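Local coordinates for putative thioesterase (Syntrophus aciditrophicus SB, PDB 3HDU), which probably hydrolyses thioesters, as a member of the hotdog-fold thioesterase superfamily, at the interface of chains A and B and the interface of chains A and C. Sequence-based numbering; all coordinates share one arbitrary frame. Chains: chain A/B/C, putative thioesterase.

Contact 1: the interface of chains A and B. Residues chain A 109, 111, 146, 149; chain B 104, 132, 155.
The selenium of B:Met104, a selenomethionine, is held by branched side chains of chain A: A:Leu111 CD2 lies 3.7 Å from SE, and A:Val149 presents its methyls as well. Beyond the selenium the terminal methyl carries the contact further. CE is 3.3 Å from A:Leu111 CD2 and 3.4 Å from A:Val149 CG2, the valine and the selenomethionine meeting tip to tip. The selenomethionine can reach this far because its chain is stretched throughout, with CG anti to the backbone N (chi1 -177°). A:Leu111 divides its branches between two partners, CD2 crossing B:Met104 at a slant while CD1 meets B:Ile155 CD1 end-on at 3.4 Å. Replacing A:Leu111 with alanine would probably leave B:Ile155 CD1 without its mate and open a gap on one flank of B:Met104 CE, then held from the A:Val149 side. A:Leu146 CD2 rests against B:Ile155 CG2, 3.5 Å away, and B:Val132 CG2, 3.6 Å away, its side chain crossing each at about a right angle. That valine methyl also touches A:Val149 CG1, so it closes the cluster from the side of strand 132-141. The apolar junction is thus built of interlocking methyl groups; this A-B pairing, which is not an exact two-fold, may or may not persist in solution. At the border, A:Glu109 offers its methylene rather than its carboxylate, CB standing 3.9 Å from B:Met104 CE.

Contact 2: the interface of chains A and C. Residues chain A 59, 110, 113; chain C 100-103, 157.
A:Arg59 and C:Val157 form one apolar centre of the two-fold symmetric A-C interface, probably that of the dimer, the methyl CG1 of the valine sitting 3.5 Å from CD of the arginine. The same methyl lies over one face of the guanidinium group, displaced toward its rim, so the flat guanidinium serves here as a packing surface. An extended chain from CG to NE carries it there, while A:Pro113 CB of the same chain borders the guanidinium at its edge, in plane. A second apolar centre pairs A:Tyr110 with C:Thr103: CG2 of the threonine is 3.5 Å from CE1 of the phenol ring and CB stands above the ring's rim. A chi1 of -52° puts this methyl anti to the backbone N. Outward, oxygens of chain C lie against carbons of chain A. The carbonyl oxygen of C:Leu101 lies 3.4 Å from A:Arg59 CB, and the hydroxyl OG of C:Ser102 faces A:Pro113 CB at 3.7 Å. In the fold, short strand 101-103 and the C-terminal residue of chain C thus border the first turn of helix 58-85, the end of strand 105-110 and the loop following it in chain A, and a twin exchanges the chains.

Contact 3: the interface of chains A and C. Residues chain A 19-20, 24, 72; chain C 57, 60-61.
Helices 7-22 and 58-85 of chain A, with the loop at A:Ile24, meet the first turn of helix 58-85 of chain C and the loop residue just before it. In thioesterases of this hotdog superfamily the long helix is the one wrapped by the sheet. The patch belongs to the two-fold symmetric A-C interface, probably that of the dimer, and recurs with the chains exchanged. C:Ile57 reaches into chain A: its CD1 lies over the face of the A:Phe20 ring, 3.9 Å from the centroid and offset toward the rim, in a CH-pi contact. The two side chains cross at about a right angle. A chi1 of 56° sets CG1 between the backbone N and the carbonyl carbon, and the extended chain beyond it sends CD1 to the ring. CD1 also meets the methyl CE of selenomethionine A:Met72 at 3.5 Å. That side chain folds at chi2 (-66°) and chi3 (-61°), which turns CE to C:Ile57 while SE touches C:Leu61 CD2 at 3.6 Å. The leucine methyl also reaches A:Ile24 CG2, 3.9 Å away. Selenomethionine C:Met60 brings SE to 3.8 Å from A:Phe20 CZ. A:Ile19, next to A:Phe20 in the helix, packs CG2 on C:Ile57 CG2 at 3.7 Å.

Contact 1: the interface of chains A and B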
loop_
_atom_site.group_PDB
_atom_site.type_symbol
_atom_site.label_atom_id
_atom_site.label_comp_id
_atom_site.label_asym_id
_atom_site.label_seq_id
_atom_site.Cartn_x
_atom_site.Cartn_y
_atom_site.Cartn_z
ATOM N N GLU A 109 0.450 8.253 -8.287
ATOM C CA GLU A 109 1.486 7.563 -9.056
ATOM C C GLU A 109 1.637 8.314 -10.393
ATOM O O GLU A 109 0.653 8.496 -11.117
ATOM C CB GLU A 109 1.091 6.097 -9.283
ATOM C CG GLU A 109 0.526 5.369 -8.038
ATOM C CD GLU A 109 1.438 5.428 -6.819
ATOM O OE1 GLU A 109 2.671 5.334 -6.985
ATOM O OE2 GLU A 109 0.914 5.548 -5.689
ATOM N N LEU A 111 3.229 8.622 -14.186
ATOM C CA LEU A 111 3.756 7.865 -15.343
ATOM C C LEU A 111 4.818 8.633 -16.122
ATOM O O LEU A 111 5.705 8.025 -16.727
ATOM C CB LEU A 111 2.629 7.464 -16.297
ATOM C CG LEU A 111 1.672 6.398 -15.776
ATOM C CD1 LEU A 111 0.518 6.211 -16.753
ATOM C CD2 LEU A 111 2.411 5.075 -15.558
ATOM N N LEU A 146 -2.186 9.599 -20.551
ATOM C CA LEU A 146 -2.246 9.399 -19.095
ATOM C C LEU A 146 -0.898 9.743 -18.458
ATOM O O LEU A 146 0.079 9.051 -18.704
ATOM C CB LEU A 146 -2.632 7.949 -18.748
ATOM C CG LEU A 146 -2.858 7.613 -17.265
ATOM C CD1 LEU A 146 -4.116 8.302 -16.749
ATOM C CD2 LEU A 146 -2.953 6.117 -17.069
ATOM N N VAL A 149 -2.112 8.861 -12.041
ATOM C CA VAL A 149 -3.322 8.217 -11.496
ATOM C C VAL A 149 -3.299 8.439 -9.991
ATOM O O VAL A 149 -2.216 8.478 -9.386
ATOM C CB VAL A 149 -3.432 6.698 -11.834
ATOM C CG1 VAL A 149 -3.385 6.485 -13.339
ATOM C CG2 VAL A 149 -2.339 5.876 -11.150
HETATM N N MSE B 104 0.871 -1.270 -15.544
HETATM C CA MSE B 104 1.327 -0.092 -14.794
HETATM C C MSE B 104 1.783 -0.473 -13.390
HETATM O O MSE B 104 2.799 0.035 -12.917
HETATM C CB MSE B 104 0.219 0.950 -14.686
HETATM C CG MSE B 104 0.666 2.214 -13.981
HETATM SE SE MSE B 104 -0.637 3.580 -13.992
HETATM C CE MSE B 104 0.393 4.875 -12.894
ATOM N N VAL B 132 -7.330 3.551 -17.396
ATOM C CA VAL B 132 -6.857 2.528 -16.441
ATOM C C VAL B 132 -7.916 1.451 -16.192
ATOM O O VAL B 132 -9.082 1.779 -15.997
ATOM C CB VAL B 132 -6.503 3.163 -15.071
ATOM C CG1 VAL B 132 -5.897 2.122 -14.138
ATOM C CG2 VAL B 132 -5.546 4.331 -15.243
ATOM N N ILE B 155 -2.905 -0.113 -18.542
ATOM C CA ILE B 155 -3.159 1.134 -19.279
ATOM C C ILE B 155 -2.889 0.964 -20.774
ATOM O O ILE B 155 -2.206 0.019 -21.180
ATOM C CB ILE B 155 -2.332 2.332 -18.720
ATOM C CG1 ILE B 155 -0.813 2.096 -18.848
ATOM C CG2 ILE B 155 -2.706 2.582 -17.267
ATOM C CD1 ILE B 155 0.041 3.246 -18.344
#

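Contact 2: the interface of chains A and C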
loop_
_atom_site.group_PDB
_atom_site.type_symbol
_atom_site.label_atom_id
_atom_site.label_comp_id
_atom_site.label_asym_id
_atom_site.label_seq_id
_atom_site.Cartn_x
_atom_site.Cartn_y
_atom_site.Cartn_z
ATOM N N ARG A 59 10.058 20.459 -13.432
ATOM C CA ARG A 59 9.446 19.116 -13.283
ATOM C C ARG A 59 8.927 18.870 -11.866
ATOM O O ARG A 59 7.845 18.301 -11.689
ATOM C CB ARG A 59 10.439 18.004 -13.638
ATOM C CG ARG A 59 10.911 18.006 -15.067
ATOM C CD ARG A 59 11.909 16.896 -15.328
ATOM N NE ARG A 59 12.605 17.131 -16.598
ATOM C CZ ARG A 59 12.106 16.891 -17.815
ATOM N NH1 ARG A 59 10.880 16.378 -17.988
ATOM N NH2 ARG A 59 12.849 17.167 -18.887
ATOM N N TYR A 110 2.861 8.741 -10.710
ATOM C CA TYR A 110 3.172 9.521 -11.917
ATOM C C TYR A 110 3.831 8.655 -12.994
ATOM O O TYR A 110 4.874 8.042 -12.743
ATOM C CB TYR A 110 4.139 10.656 -11.558
ATOM C CG TYR A 110 3.660 11.642 -10.498
ATOM C CD1 TYR A 110 3.624 11.291 -9.136
ATOM C CD2 TYR A 110 3.301 12.957 -10.843
ATOM C CE1 TYR A 110 3.206 12.206 -8.156
ATOM C CE2 TYR A 110 2.896 13.880 -9.873
ATOM C CZ TYR A 110 2.847 13.497 -8.529
ATOM O OH TYR A 110 2.446 14.381 -7.557
ATOM N N PRO A 113 6.437 13.170 -16.436
ATOM C CA PRO A 113 6.272 14.544 -15.926
ATOM C C PRO A 113 5.307 15.311 -16.844
ATOM O O PRO A 113 5.459 15.254 -18.080
ATOM C CB PRO A 113 7.694 15.116 -15.950
ATOM C CG PRO A 113 8.427 14.298 -16.961
ATOM C CD PRO A 113 7.713 13.001 -17.161
ATOM N N ARG C 100 16.357 17.452 -13.699
ATOM C CA ARG C 100 15.941 16.100 -14.098
ATOM C C ARG C 100 15.122 15.371 -13.017
ATOM O O ARG C 100 14.534 14.330 -13.317
ATOM C CB ARG C 100 17.158 15.244 -14.498
ATOM C CG ARG C 100 17.905 15.735 -15.732
ATOM C CD ARG C 100 18.979 14.739 -16.147
ATOM N N LEU C 101 15.085 15.896 -11.784
ATOM C CA LEU C 101 14.299 15.293 -10.689
ATOM C C LEU C 101 12.797 15.376 -10.978
ATOM O O LEU C 101 12.278 16.453 -11.271
ATOM C CB LEU C 101 14.590 15.952 -9.329
ATOM C CG LEU C 101 15.931 15.684 -8.640
ATOM C CD1 LEU C 101 16.048 16.551 -7.407
ATOM C CD2 LEU C 101 16.080 14.215 -8.256
ATOM N N SER C 102 12.126 14.228 -10.895
ATOM C CA SER C 102 10.692 14.101 -11.155
ATOM C C SER C 102 10.072 13.141 -10.133
ATOM O O SER C 102 10.665 12.108 -9.819
ATOM C CB SER C 102 10.484 13.578 -12.577
ATOM O OG SER C 102 9.116 13.559 -12.938
ATOM N N THR C 103 8.894 13.487 -9.617
ATOM C CA THR C 103 8.192 12.664 -8.634
ATOM C C THR C 103 7.618 11.440 -9.325
ATOM O O THR C 103 6.968 11.578 -10.354
ATOM C CB THR C 103 7.017 13.427 -7.973
ATOM O OG1 THR C 103 7.484 14.679 -7.469
ATOM C CG2 THR C 103 6.399 12.621 -6.830
ATOM N N VAL C 157 14.896 11.760 -14.707
ATOM C CA VAL C 157 14.327 11.520 -16.041
ATOM C C VAL C 157 15.271 12.067 -17.125
ATOM O O VAL C 157 16.019 13.031 -16.922
ATOM C CB VAL C 157 12.890 12.130 -16.170
ATOM C CG1 VAL C 157 12.912 13.660 -16.126
ATOM C CG2 VAL C 157 12.212 11.653 -17.445
ATOM O OXT VAL C 157 15.314 11.541 -18.238
#

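Contact 3: the interface of chains A and C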
loop_
_atom_site.group_PDB
_atom_site.type_symbol
_atom_site.label_atom_id
_atom_site.label_comp_id
_atom_site.label_asym_id
_atom_site.label_seq_id
_atom_site.Cartn_x
_atom_site.Cartn_y
_atom_site.Cartn_z
ATOM N N ILE A 19 -18.011 28.060 -6.525
ATOM C CA ILE A 19 -17.002 27.673 -5.523
ATOM C C ILE A 19 -15.652 27.287 -6.144
ATOM O O ILE A 19 -14.612 27.758 -5.679
ATOM C CB ILE A 19 -17.527 26.517 -4.600
ATOM C CG1 ILE A 19 -18.710 27.003 -3.746
ATOM C CG2 ILE A 19 -16.427 25.996 -3.661
ATOM C CD1 ILE A 19 -19.410 25.900 -2.986
ATOM N N PHE A 20 -15.683 26.469 -7.197
ATOM C CA PHE A 20 -14.462 25.971 -7.867
ATOM C C PHE A 20 -13.837 26.880 -8.946
ATOM O O PHE A 20 -12.605 26.997 -8.998
ATOM C CB PHE A 20 -14.703 24.554 -8.426
ATOM C CG PHE A 20 -14.775 23.490 -7.357
ATOM C CD1 PHE A 20 -15.975 23.221 -6.689
ATOM C CD2 PHE A 20 -13.635 22.764 -7.003
ATOM C CE1 PHE A 20 -16.043 22.236 -5.689
ATOM C CE2 PHE A 20 -13.689 21.776 -6.005
ATOM C CZ PHE A 20 -14.898 21.514 -5.345
ATOM N N ILE A 24 -11.989 30.266 -5.800
ATOM C CA ILE A 24 -10.627 29.802 -5.442
ATOM C C ILE A 24 -9.620 30.927 -5.769
ATOM O O ILE A 24 -9.623 31.411 -6.900
ATOM C CB ILE A 24 -10.205 28.519 -6.217
ATOM C CG1 ILE A 24 -11.120 27.344 -5.865
ATOM C CG2 ILE A 24 -8.751 28.129 -5.906
ATOM C CD1 ILE A 24 -10.744 26.039 -6.562
HETATM N N MSE A 72 -8.195 18.140 -5.639
HETATM C CA MSE A 72 -9.366 18.989 -5.908
HETATM C C MSE A 72 -10.461 18.227 -6.653
HETATM O O MSE A 72 -11.638 18.360 -6.309
HETATM C CB MSE A 72 -8.976 20.242 -6.706
HETATM C CG MSE A 72 -8.144 21.254 -5.922
HETATM SE SE MSE A 72 -9.106 22.071 -4.448
HETATM C CE MSE A 72 -10.541 22.907 -5.431
ATOM N N ILE C 57 -14.473 25.806 0.520
ATOM C CA ILE C 57 -13.664 24.572 0.441
ATOM C C ILE C 57 -12.245 24.830 0.976
ATOM O O ILE C 57 -11.253 24.387 0.399
ATOM C CB ILE C 57 -13.675 23.954 -1.000
ATOM C CG1 ILE C 57 -13.206 24.965 -2.065
ATOM C CG2 ILE C 57 -15.068 23.441 -1.332
ATOM C CD1 ILE C 57 -13.064 24.380 -3.454
HETATM N N MSE C 60 -10.325 21.623 1.975
HETATM C CA MSE C 60 -9.978 20.944 0.729
HETATM C C MSE C 60 -8.741 21.577 0.090
HETATM O O MSE C 60 -7.803 20.862 -0.255
HETATM C CB MSE C 60 -11.168 21.003 -0.227
HETATM C CG MSE C 60 -11.088 20.115 -1.432
HETATM SE SE MSE C 60 -12.714 20.256 -2.462
HETATM C CE MSE C 60 -13.957 19.458 -1.227
ATOM N N LEU C 61 -8.750 22.909 -0.043
ATOM C CA LEU C 61 -7.615 23.681 -0.599
ATOM C C LEU C 61 -6.313 23.481 0.189
ATOM O O LEU C 61 -5.241 23.405 -0.413
ATOM C CB LEU C 61 -7.952 25.177 -0.709
ATOM C CG LEU C 61 -8.976 25.586 -1.780
ATOM C CD1 LEU C 61 -9.402 27.036 -1.595
ATOM C CD2 LEU C 61 -8.436 25.358 -3.187
#

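Contacts 1 and 2 lie about 15 Å apart between the centres of their C-alpha atoms, while contact 3 is about 25 Å from contact 1 and 26 Å from contact 2. Consecutive residues at and just after the end of strand 105-110 are shared out: A:Glu109 and A:Leu111 serve contact 1, A:Tyr110 serves contact 2. Contacts 2 and 3 belong to the same two-fold A-C pairing, and at both the start of helix 58-85 packs against the partner chain, through A:Arg59 in one and C:Met60 and C:Leu61 in the other. The A-C pair is plausibly the dimeric unit, with contact 1 joining such units in the deposited hexameric assembly.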